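Local structure of Acarbose/maltose binding protein GacH (Streptomyces glaucescens, 3K01) at residues A[284-288]-A[289-293]; A[317-321]-A[322-326]; A[354-357]-A[358-361]. The protein serves as the solute receptor of a bacterial ABC transporter, binding acarbose and an acarbose homolog, and probably also maltose. One frame throughout, in Å; residues are numbered along the deposited sequence. Where two conformers were deposited one is given.

How the interactions relate
From the N terminus, the chain first reaches interaction 1, a loop (284-293) that carries it from strand 279-283 to strand 293-302. Interaction 2 (317-326) joins helix 309-320 to helix 322-332, and interaction 3 (354-361) lies in the C-terminal part of helix 351-360. Each contact is complete before the next begins, so none nests or crosses. Interactions 1 and 3 touch by packing of Ser293 OG on Ala359 O, 3.6 Å apart, which brings the end of the loop, and with it strands 279-283 and 293-302, beside that helix. Interaction 2 stands about 10 Å from interaction 3 between nearest atoms. Membership of the solute-binding protein 1 family is consistent with a type 2 periplasmic-binding fold.

Interaction 1: A[284-288]-A[289-293]; sequences VPAGS and AGQGS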
ATOM      1  N   VAL A 284      -3.796   5.032 -11.401  1.00  6.65           N
ATOM      2  CA  VAL A 284      -5.147   4.526 -11.620  1.00  7.12           C
ATOM      3  C   VAL A 284      -6.025   5.623 -12.239  1.00  7.07           C
ATOM      4  O   VAL A 284      -5.843   6.821 -11.987  1.00  7.33           O
ATOM      5  CB  VAL A 284      -5.798   3.978 -10.333  1.00  7.57           C
ATOM      6  CG1 VAL A 284      -4.986   2.821  -9.772  1.00  7.35           C
ATOM      7  CG2 VAL A 284      -6.014   5.069  -9.293  1.00  8.23           C
ATOM      8  N   PRO A 285      -7.011   5.228 -13.044  1.00  6.89           N
ATOM      9  CA  PRO A 285      -7.862   6.255 -13.644  1.00  6.95           C
ATOM     10  C   PRO A 285      -8.739   6.996 -12.637  1.00  7.19           C
ATOM     11  O   PRO A 285      -9.171   6.425 -11.629  1.00  8.15           O
ATOM     12  CB  PRO A 285      -8.746   5.478 -14.650  1.00  7.60           C
ATOM     13  CG  PRO A 285      -8.719   4.095 -14.159  1.00 10.57           C
ATOM     14  CD  PRO A 285      -7.374   3.877 -13.507  1.00  7.75           C
ATOM     15  N   ALA A 286      -9.013   8.257 -12.936  1.00  6.43           N
ATOM     16  CA  ALA A 286     -10.033   9.034 -12.237  1.00  7.01           C
ATOM     17  C   ALA A 286     -11.411   8.419 -12.423  1.00  7.40           C
ATOM     18  O   ALA A 286     -11.647   7.652 -13.371  1.00  9.29           O
ATOM     19  CB  ALA A 286     -10.039  10.461 -12.760  1.00  7.99           C
ATOM     20  N   GLY A 287     -12.323   8.760 -11.528  1.00  7.53           N
ATOM     21  CA  GLY A 287     -13.736   8.494 -11.726  1.00  8.82           C
ATOM     22  C   GLY A 287     -14.429   9.820 -11.975  1.00  9.62           C
ATOM     23  O   GLY A 287     -13.826  10.778 -12.470  1.00 10.10           O
ATOM     24  N   SER A 288     -15.699   9.881 -11.613  1.00  9.78           N
ATOM     25  CA  SER A 288     -16.498  11.063 -11.933  1.00 11.17           C
ATOM     26  C   SER A 288     -16.163  12.258 -11.059  1.00 11.49           C
ATOM     27  O   SER A 288     -16.504  13.393 -11.416  1.00 11.80           O
ATOM     28  CB  SER A 288     -17.992  10.748 -11.820  1.00 11.74           C
ATOM     29  OG  SER A 288     -18.403  10.703 -10.479  1.00 13.29           O
ATOM     30  N   ALA A 289     -15.519  12.032  -9.912  1.00 10.81           N
ATOM     31  CA  ALA A 289     -15.377  13.109  -8.912  1.00 11.49           C
ATOM     32  C   ALA A 289     -14.078  13.044  -8.110  1.00 12.06           C
ATOM     33  O   ALA A 289     -13.992  13.590  -7.010  1.00 14.08           O
ATOM     34  CB  ALA A 289     -16.601  13.136  -7.955  1.00 11.86           C
ATOM     35  N   GLY A 290     -13.059  12.368  -8.640  1.00 10.53           N
ATOM     36  CA  GLY A 290     -11.805  12.234  -7.929  1.00  9.83           C
ATOM     37  C   GLY A 290     -10.859  11.285  -8.637  1.00  8.31           C
ATOM     38  O   GLY A 290     -11.179  10.720  -9.701  1.00  8.26           O
ATOM     39  N   GLN A 291      -9.686  11.112  -8.055  1.00  8.04           N
ATOM     40  CA  GLN A 291      -8.703  10.195  -8.573  1.00  8.58           C
ATOM     41  C   GLN A 291      -7.784   9.832  -7.436  1.00  8.82           C
ATOM     42  O   GLN A 291      -7.174  10.712  -6.810  1.00 10.15           O
ATOM     43  CB  GLN A 291      -7.909  10.836  -9.704  1.00  7.82           C
ATOM     44  CG  GLN A 291      -6.968   9.848 -10.376  1.00  8.89           C
ATOM     45  CD  GLN A 291      -6.250  10.372 -11.623  1.00  9.25           C
ATOM     46  OE1 GLN A 291      -5.620   9.595 -12.383  1.00 10.98           O
ATOM     47  NE2 GLN A 291      -6.350  11.649 -11.861  1.00  9.09           N
ATOM     48  N   GLY A 292      -7.652   8.550  -7.169  1.00  7.33           N
ATOM     49  CA  GLY A 292      -6.726   8.142  -6.128  1.00  6.84           C
ATOM     50  C   GLY A 292      -6.592   6.654  -6.028  1.00  6.57           C
ATOM     51  O   GLY A 292      -7.491   5.902  -6.438  1.00  6.87           O
ATOM     52  N   SER A 293      -5.491   6.220  -5.421  1.00  6.18           N
ATOM     53  CA  SER A 293      -5.190   4.814  -5.238  1.00  6.79           C
ATOM     54  C   SER A 293      -4.855   4.582  -3.769  1.00  7.29           C
ATOM     55  O   SER A 293      -4.373   5.486  -3.084  1.00  7.33           O
ATOM     56  CB  SER A 293      -4.019   4.401  -6.144  1.00  6.52           C
ATOM     57  OG  SER A 293      -2.956   5.331  -6.025  1.00  7.80           O
TER
HETATM   58  O   HOH W   1      -2.333   5.244  -8.872  1.00  7.13           O
HETATM   59  O   HOH W   2      -9.385   6.949  -8.831  1.00  6.82           O
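Val284 places CG1 opposite its own carbonyl carbon (chi1 -61°), which turns CG2 between the backbone N and C and onto the other limb of the loop, where CG2 lies 3.3 Å from Gly292 O. Gln291 is set differently: CG is trans to the backbone N and the chain is extended beyond it, so that its methylene part runs alongside the start of Ala286, with CG 3.6 Å from Ala286 N. One bond nearer the backbone, the CB atoms of Ala286 and Gln291 touch at 3.7 Å. The two limbs thus run back past each other, their end-to-end directions 163° apart, as in a hairpin-like loop without regular strand structure.

The tip is a reverse turn through Ser288 and Ala289. Its single direct backbone link across the limbs is Gly287 N to Gly290 O, 2.9 Å, with an N-H...O angle of 152°. Nearer the open end, water replaces such links. One molecule accepts from Gly292 N and probably donates to Pro285 O, at 2.9 Å from each of these two atoms. Another accepts from Val284 N and is hydrogen-bonded to Ser293 OG, an oxygen that also pairs with Thr142 OG1. The limbs diverge toward the open end: the CA atoms of Val284 and Ser293 are 6.4 Å apart, against 4.1 Å for those of Ala286 and Gln291, and the waters span the wider gap.

Outside the loop, Ser288 OG bonds to Glu199 and the backbone of Ala289 to Gly198, tying the tip to the end of helix 193-198. Backbone bonds join Ala286 to Gly161 and Val163, leading into helix 163-177, and Ser293 to Lys362 and Val364, where strand 293-302 runs parallel to strand 363-364.

Interaction 2: A[317-321]-A[322-326]; sequences KYMSS and AKVQQ
At Ser321 the backbone leaves the helical region (psi 156°) and returns to it at Ala322, so helix 309-320 ends and helix 322-332 begins with one residue between them, close enough for Val324 to pack back on Tyr318. This is a helix-to-helix junction with Ser321 as the N-cap of the second helix. The evidence is a capping bond from Val324 N to Ser321 OG, 3.3 Å long, together with the first regular turn bond of that helix, Gln325 N to Ser321 O at 2.9 Å.

The hydroxyl of Ser321 lies between its own backbone N and carbonyl carbon (chi1 70°), a setting that lets it face both helices. While accepting from Val324 N, it gives its proton to Tyr318 O, 2.7 Å away and approached in the carbonyl plane. Tyr318 O also takes the N-H of Ser321, and is thus gripped twice by the same residue. One serine therefore closes the last turn of helix 309-320 and opens the first turn of helix 322-332.

Val324 turns both methyls back onto the end of helix 309-320. CG1, trans to the backbone N, rests against Met319 O at 3.4 Å and approaches the sulfur of Met319 more loosely. CG2 sits close to Tyr318 O and to the capping hydroxyl. The Tyr318 ring, whose OH is bonded to Leu47 O, turns a face to this methyl, and the two side chains cross at about a right angle. Beyond the junction, Ser320 O accepts from Arg338 NE.

The CH-pi contact is off-centre toward the ring rim: Val324 CG2 lies 3.9 Å from the Tyr318 ring centroid, 20° from the ring normal.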
ATOM      1  N   LYS A 317      15.550   6.317  13.539  1.00  8.17           N
ATOM      2  CA  LYS A 317      16.003   7.478  12.798  1.00  8.07           C
ATOM      3  C   LYS A 317      16.997   7.072  11.704  1.00  8.10           C
ATOM      4  O   LYS A 317      16.877   7.523  10.553  1.00  8.80           O
ATOM      5  CB  LYS A 317      16.618   8.531  13.737  1.00  8.42           C
ATOM      6  CG  LYS A 317      17.308   9.674  13.039  1.00 10.25           C
ATOM      7  CD  LYS A 317      17.952  10.573  14.086  1.00 13.25           C
ATOM      8  CE  LYS A 317      18.674  11.701  13.414  1.00 16.63           C
ATOM      9  NZ  LYS A 317      19.355  12.587  14.409  1.00 20.27           N
ATOM     10  N   TYR A 318      17.972   6.241  12.061  1.00  7.81           N
ATOM     11  CA  TYR A 318      18.919   5.722  11.085  1.00  8.24           C
ATOM     12  C   TYR A 318      18.230   4.947   9.957  1.00  8.21           C
ATOM     13  O   TYR A 318      18.492   5.213   8.778  1.00  8.64           O
ATOM     14  CB  TYR A 318      19.938   4.844  11.814  1.00  8.82           C
ATOM     15  CG  TYR A 318      20.743   3.940  10.910  1.00  9.83           C
ATOM     16  CD1 TYR A 318      21.799   4.438  10.147  1.00 11.33           C
ATOM     17  CD2 TYR A 318      20.423   2.592  10.807  1.00  9.79           C
ATOM     18  CE1 TYR A 318      22.531   3.597   9.314  1.00 12.03           C
ATOM     19  CE2 TYR A 318      21.148   1.746   9.973  1.00 10.26           C
ATOM     20  CZ  TYR A 318      22.185   2.265   9.241  1.00  9.89           C
ATOM     21  OH  TYR A 318      22.901   1.418   8.389  1.00 11.26           O
ATOM     22  N   MET A 319      17.333   4.029  10.291  1.00  8.43           N
ATOM     23  CA  MET A 319      16.732   3.230   9.232  1.00  8.93           C
ATOM     24  C   MET A 319      15.796   4.049   8.348  1.00  8.94           C
ATOM     25  O   MET A 319      15.572   3.685   7.180  1.00  9.61           O
ATOM     26  CB  MET A 319      16.010   2.054   9.835  1.00  8.68           C
ATOM     27  CG  MET A 319      16.908   1.013  10.490  1.00  9.57           C
ATOM     28  SD  MET A 319      17.996   0.159   9.312  1.00 10.69           S
ATOM     29  CE  MET A 319      16.886  -1.028   8.503  1.00 12.36           C
ATOM     30  N   SER A 320      15.238   5.140   8.874  1.00  8.28           N
ATOM     31  CA  SER A 320      14.348   6.034   8.111  0.50  8.51           C
ATOM     32  C   SER A 320      15.114   7.119   7.360  1.00  8.57           C
ATOM     33  O   SER A 320      14.516   7.886   6.601  1.00  9.09           O
ATOM     34  CB  SER A 320      13.319   6.674   9.057  0.50  8.70           C
ATOM     35  OG  SER A 320      12.344   7.458   8.370  0.50  7.90           O
ATOM     36  N   SER A 321      16.427   7.187   7.578  1.00  8.39           N
ATOM     37  CA  SER A 321      17.244   8.280   7.032  1.00  8.77           C
ATOM     38  C   SER A 321      17.314   8.279   5.504  1.00  8.89           C
ATOM     39  O   SER A 321      17.150   7.221   4.861  1.00  9.24           O
ATOM     40  CB  SER A 321      18.672   8.220   7.605  1.00  9.28           C
ATOM     41  OG  SER A 321      19.388   7.106   7.084  1.00  9.84           O
ATOM     42  N   ALA A 322      17.594   9.444   4.932  1.00  9.43           N
ATOM     43  CA  ALA A 322      17.734   9.520   3.488  1.00  9.57           C
ATOM     44  C   ALA A 322      18.789   8.550   2.990  1.00 10.45           C
ATOM     45  O   ALA A 322      18.614   7.895   1.956  1.00 10.51           O
ATOM     46  CB  ALA A 322      18.074  10.932   3.055  1.00  9.91           C
ATOM     47  N   LYS A 323      19.907   8.454   3.697  1.00 10.65           N
ATOM     48  CA  LYS A 323      20.965   7.572   3.240  1.00 10.65           C
ATOM     49  C   LYS A 323      20.496   6.118   3.143  1.00  9.97           C
ATOM     50  O   LYS A 323      20.735   5.449   2.130  1.00 10.11           O
ATOM     51  CB  LYS A 323      22.189   7.706   4.153  1.00 12.12           C
ATOM     52  CG  LYS A 323      23.376   6.877   3.696  1.00 15.92           C
ATOM     53  CD  LYS A 323      24.519   6.984   4.720  1.00 21.29           C
ATOM     54  CE  LYS A 323      25.685   6.084   4.348  1.00 24.28           C
ATOM     55  NZ  LYS A 323      26.805   6.250   5.325  1.00 28.66           N
ATOM     56  N   VAL A 324      19.837   5.634   4.187  1.00  8.99           N
ATOM     57  CA  VAL A 324      19.328   4.259   4.172  1.00  9.11           C
ATOM     58  C   VAL A 324      18.202   4.053   3.138  1.00  8.48           C
ATOM     59  O   VAL A 324      18.197   3.039   2.448  1.00  8.43           O
ATOM     60  CB  VAL A 324      18.930   3.779   5.571  1.00  8.75           C
ATOM     61  CG1 VAL A 324      18.249   2.415   5.525  1.00  9.16           C
ATOM     62  CG2 VAL A 324      20.185   3.711   6.474  1.00 10.23           C
ATOM     63  N   GLN A 325      17.308   5.022   2.988  1.00  8.00           N
ATOM     64  CA  GLN A 325      16.247   4.923   1.982  1.00  8.29           C
ATOM     65  C   GLN A 325      16.827   4.855   0.584  1.00  8.49           C
ATOM     66  O   GLN A 325      16.345   4.067  -0.260  1.00  8.40           O
ATOM     67  CB  GLN A 325      15.273   6.094   2.122  1.00  7.88           C
ATOM     68  CG  GLN A 325      14.474   6.027   3.434  1.00  7.92           C
ATOM     69  CD  GLN A 325      13.138   6.721   3.377  1.00  8.26           C
ATOM     70  OE1 GLN A 325      12.488   6.919   4.423  1.00 12.95           O
ATOM     71  NE2 GLN A 325      12.691   7.064   2.206  1.00  7.39           N
ATOM     72  N   GLN A 326      17.881   5.630   0.331  1.00  8.96           N
ATOM     73  CA  GLN A 326      18.548   5.584  -0.971  1.00  8.61           C
ATOM     74  C   GLN A 326      19.168   4.236  -1.231  1.00  8.83           C
ATOM     75  O   GLN A 326      18.988   3.664  -2.292  1.00  9.04           O
ATOM     76  CB  GLN A 326      19.616   6.664  -1.047  1.00  9.69           C
ATOM     77  CG  GLN A 326      20.419   6.612  -2.347  1.00 10.12           C
ATOM     78  CD  GLN A 326      21.530   7.626  -2.356  1.00 12.13           C
ATOM     79  OE1 GLN A 326      21.445   8.669  -1.702  1.00 12.17           O
ATOM     80  NE2 GLN A 326      22.579   7.331  -3.110  1.00 12.35           N
TER

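Interaction 3: A[354-357]-A[358-361]; sequences KFFK and PAVD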
ATOM      1  N   LYS A 354      10.569   4.863 -11.740  1.00  6.97           N
ATOM      2  CA  LYS A 354      10.051   5.363 -13.013  1.00  8.22           C
ATOM      3  C   LYS A 354       8.632   4.867 -13.271  1.00  8.31           C
ATOM      4  O   LYS A 354       7.775   5.618 -13.742  1.00  9.52           O
ATOM      5  CB  LYS A 354      10.961   4.963 -14.172  1.00  8.77           C
ATOM      6  CG  LYS A 354      12.286   5.687 -14.133  1.00  8.95           C
ATOM      7  CD  LYS A 354      13.216   5.296 -15.297  1.00 10.64           C
ATOM      8  CE  LYS A 354      13.594   3.809 -15.290  1.00 12.72           C
ATOM      9  NZ  LYS A 354      14.541   3.527 -16.445  1.00 19.57           N
ATOM     10  N   PHE A 355       8.384   3.589 -12.982  1.00  7.82           N
ATOM     11  CA  PHE A 355       7.039   3.044 -13.167  1.00  7.84           C
ATOM     12  C   PHE A 355       6.018   3.645 -12.217  1.00  7.45           C
ATOM     13  O   PHE A 355       4.890   3.908 -12.647  1.00  8.74           O
ATOM     14  CB  PHE A 355       7.000   1.535 -12.958  1.00  8.25           C
ATOM     15  CG  PHE A 355       7.481   0.696 -14.118  1.00  7.35           C
ATOM     16  CD1 PHE A 355       7.055   0.953 -15.418  1.00 10.91           C
ATOM     17  CD2 PHE A 355       8.276  -0.420 -13.884  1.00 10.32           C
ATOM     18  CE1 PHE A 355       7.455   0.128 -16.474  1.00 10.21           C
ATOM     19  CE2 PHE A 355       8.696  -1.248 -14.961  1.00  9.14           C
ATOM     20  CZ  PHE A 355       8.262  -0.964 -16.228  1.00 10.29           C
ATOM     21  N   PHE A 356       6.384   3.848 -10.943  1.00  7.47           N
ATOM     22  CA  PHE A 356       5.391   4.081  -9.880  1.00  6.88           C
ATOM     23  C   PHE A 356       5.286   5.428  -9.255  1.00  6.90           C
ATOM     24  O   PHE A 356       4.319   5.688  -8.553  1.00  7.49           O
ATOM     25  CB  PHE A 356       5.519   3.047  -8.754  1.00  7.44           C
ATOM     26  CG  PHE A 356       4.917   1.735  -9.122  1.00  6.61           C
ATOM     27  CD1 PHE A 356       3.576   1.454  -8.887  1.00  9.49           C
ATOM     28  CD2 PHE A 356       5.685   0.809  -9.788  1.00  8.19           C
ATOM     29  CE1 PHE A 356       3.038   0.214  -9.313  1.00  9.99           C
ATOM     30  CE2 PHE A 356       5.151  -0.404 -10.185  1.00 10.17           C
ATOM     31  CZ  PHE A 356       3.827  -0.676  -9.944  1.00 10.26           C
ATOM     32  N   LYS A 357       6.264   6.306  -9.444  1.00  7.33           N
ATOM     33  CA  LYS A 357       6.152   7.568  -8.736  1.00  7.91           C
ATOM     34  C   LYS A 357       4.884   8.373  -9.083  1.00  7.51           C
ATOM     35  O   LYS A 357       4.232   8.889  -8.168  1.00  7.62           O
ATOM     36  CB  LYS A 357       7.433   8.392  -8.797  1.00  8.29           C
ATOM     37  CG  LYS A 357       7.420   9.645  -7.877  1.00 10.08           C
ATOM     38  CD  LYS A 357       6.941   9.351  -6.438  1.00 10.96           C
ATOM     39  CE  LYS A 357       7.341  10.422  -5.430  1.00 12.96           C
ATOM     40  NZ  LYS A 357       6.918  11.764  -5.788  1.00 14.65           N
ATOM     41  N   PRO A 358       4.505   8.478 -10.372  1.00  7.80           N
ATOM     42  CA  PRO A 358       3.249   9.184 -10.617  1.00  7.96           C
ATOM     43  C   PRO A 358       2.044   8.543  -9.918  1.00  7.69           C
ATOM     44  O   PRO A 358       1.165   9.242  -9.412  1.00  8.89           O
ATOM     45  CB  PRO A 358       3.122   9.137 -12.153  1.00  8.81           C
ATOM     46  CG  PRO A 358       4.573   9.078 -12.619  1.00  8.40           C
ATOM     47  CD  PRO A 358       5.214   8.140 -11.631  1.00  7.64           C
ATOM     48  N   ALA A 359       2.022   7.212  -9.846  1.00  7.60           N
ATOM     49  CA  ALA A 359       0.952   6.524  -9.110  1.00  7.65           C
ATOM     50  C   ALA A 359       1.009   6.837  -7.610  1.00  7.73           C
ATOM     51  O   ALA A 359      -0.011   7.097  -6.963  1.00  7.76           O
ATOM     52  CB  ALA A 359       1.056   5.025  -9.350  1.00  8.25           C
ATOM     53  N   VAL A 360       2.214   6.842  -7.050  1.00  7.64           N
ATOM     54  CA  VAL A 360       2.392   7.188  -5.632  1.00  8.21           C
ATOM     55  C   VAL A 360       1.867   8.604  -5.334  1.00  8.08           C
ATOM     56  O   VAL A 360       1.321   8.854  -4.255  1.00  7.51           O
ATOM     57  CB  VAL A 360       3.869   7.017  -5.222  1.00  8.31           C
ATOM     58  CG1 VAL A 360       4.190   7.696  -3.876  1.00  8.99           C
ATOM     59  CG2 VAL A 360       4.209   5.549  -5.139  1.00  8.94           C
ATOM     60  N   ASP A 361       1.997   9.519  -6.292  1.00  7.56           N
ATOM     61  CA  ASP A 361       1.432  10.862  -6.123  1.00  8.10           C
ATOM     62  C   ASP A 361      -0.092  10.874  -6.042  1.00  8.67           C
ATOM     63  O   ASP A 361      -0.670  11.869  -5.629  1.00  8.43           O
ATOM     64  CB  ASP A 361       1.876  11.806  -7.251  1.00  8.78           C
ATOM     65  CG  ASP A 361       3.337  12.257  -7.139  1.00 10.12           C
ATOM     66  OD1 ASP A 361       3.994  12.080  -6.086  1.00  9.78           O
ATOM     67  OD2 ASP A 361       3.796  12.824  -8.145  1.00 11.40           O
TER
HETATM   68  O   HOH W   3       2.861   5.692 -12.188  1.00 12.86           O
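The C-terminal part of helix 351-360, kinked at Pro358, places Lys357 beside Asp361, four residues on. A salt bridge joins their side chains: Lys357 NZ stands 3.0 Å from Asp361 OD1, reaching the syn side of that oxygen from 22° out of the carboxylate plane. Lys357 starts with CG trans to its backbone N (chi1 -171°) and then bends at chi2 and chi4, carrying the chain forward along the helix toward Asp361. On the way its CD passes 4.0 Å from Val360 CB, so the aliphatic part of the lysine leans on the valine while the ammonium goes on to the aspartate. Lys357 also makes a cation-pi contact with Tyr342.

The kink is that of a proline inside a helix: Pro358 has no N-H to offer the preceding turn, and Ala359 N does not reach Phe355 O directly. A water fills in, accepting from Ala359 N at 2.9 Å and donating to Phe355 O at 2.7 Å. Regular i to i+4 bonding resumes immediately, with Val360 N on Phe356 O at 2.8 Å and Asp361 N on Lys357 O at 3.0 Å.

Several side chains pack on the sheet. Phe356 and Ala359 touch each other only loosely, CD1 to CB 4.4 Å, yet both lie against Ala144 of strand 132-148, and Val360 packs on Thr142 of the same strand. Pro358 rests on Pro283, at the end of strand 279-283, while Phe355 contacts Leu279 and Val281 of that strand.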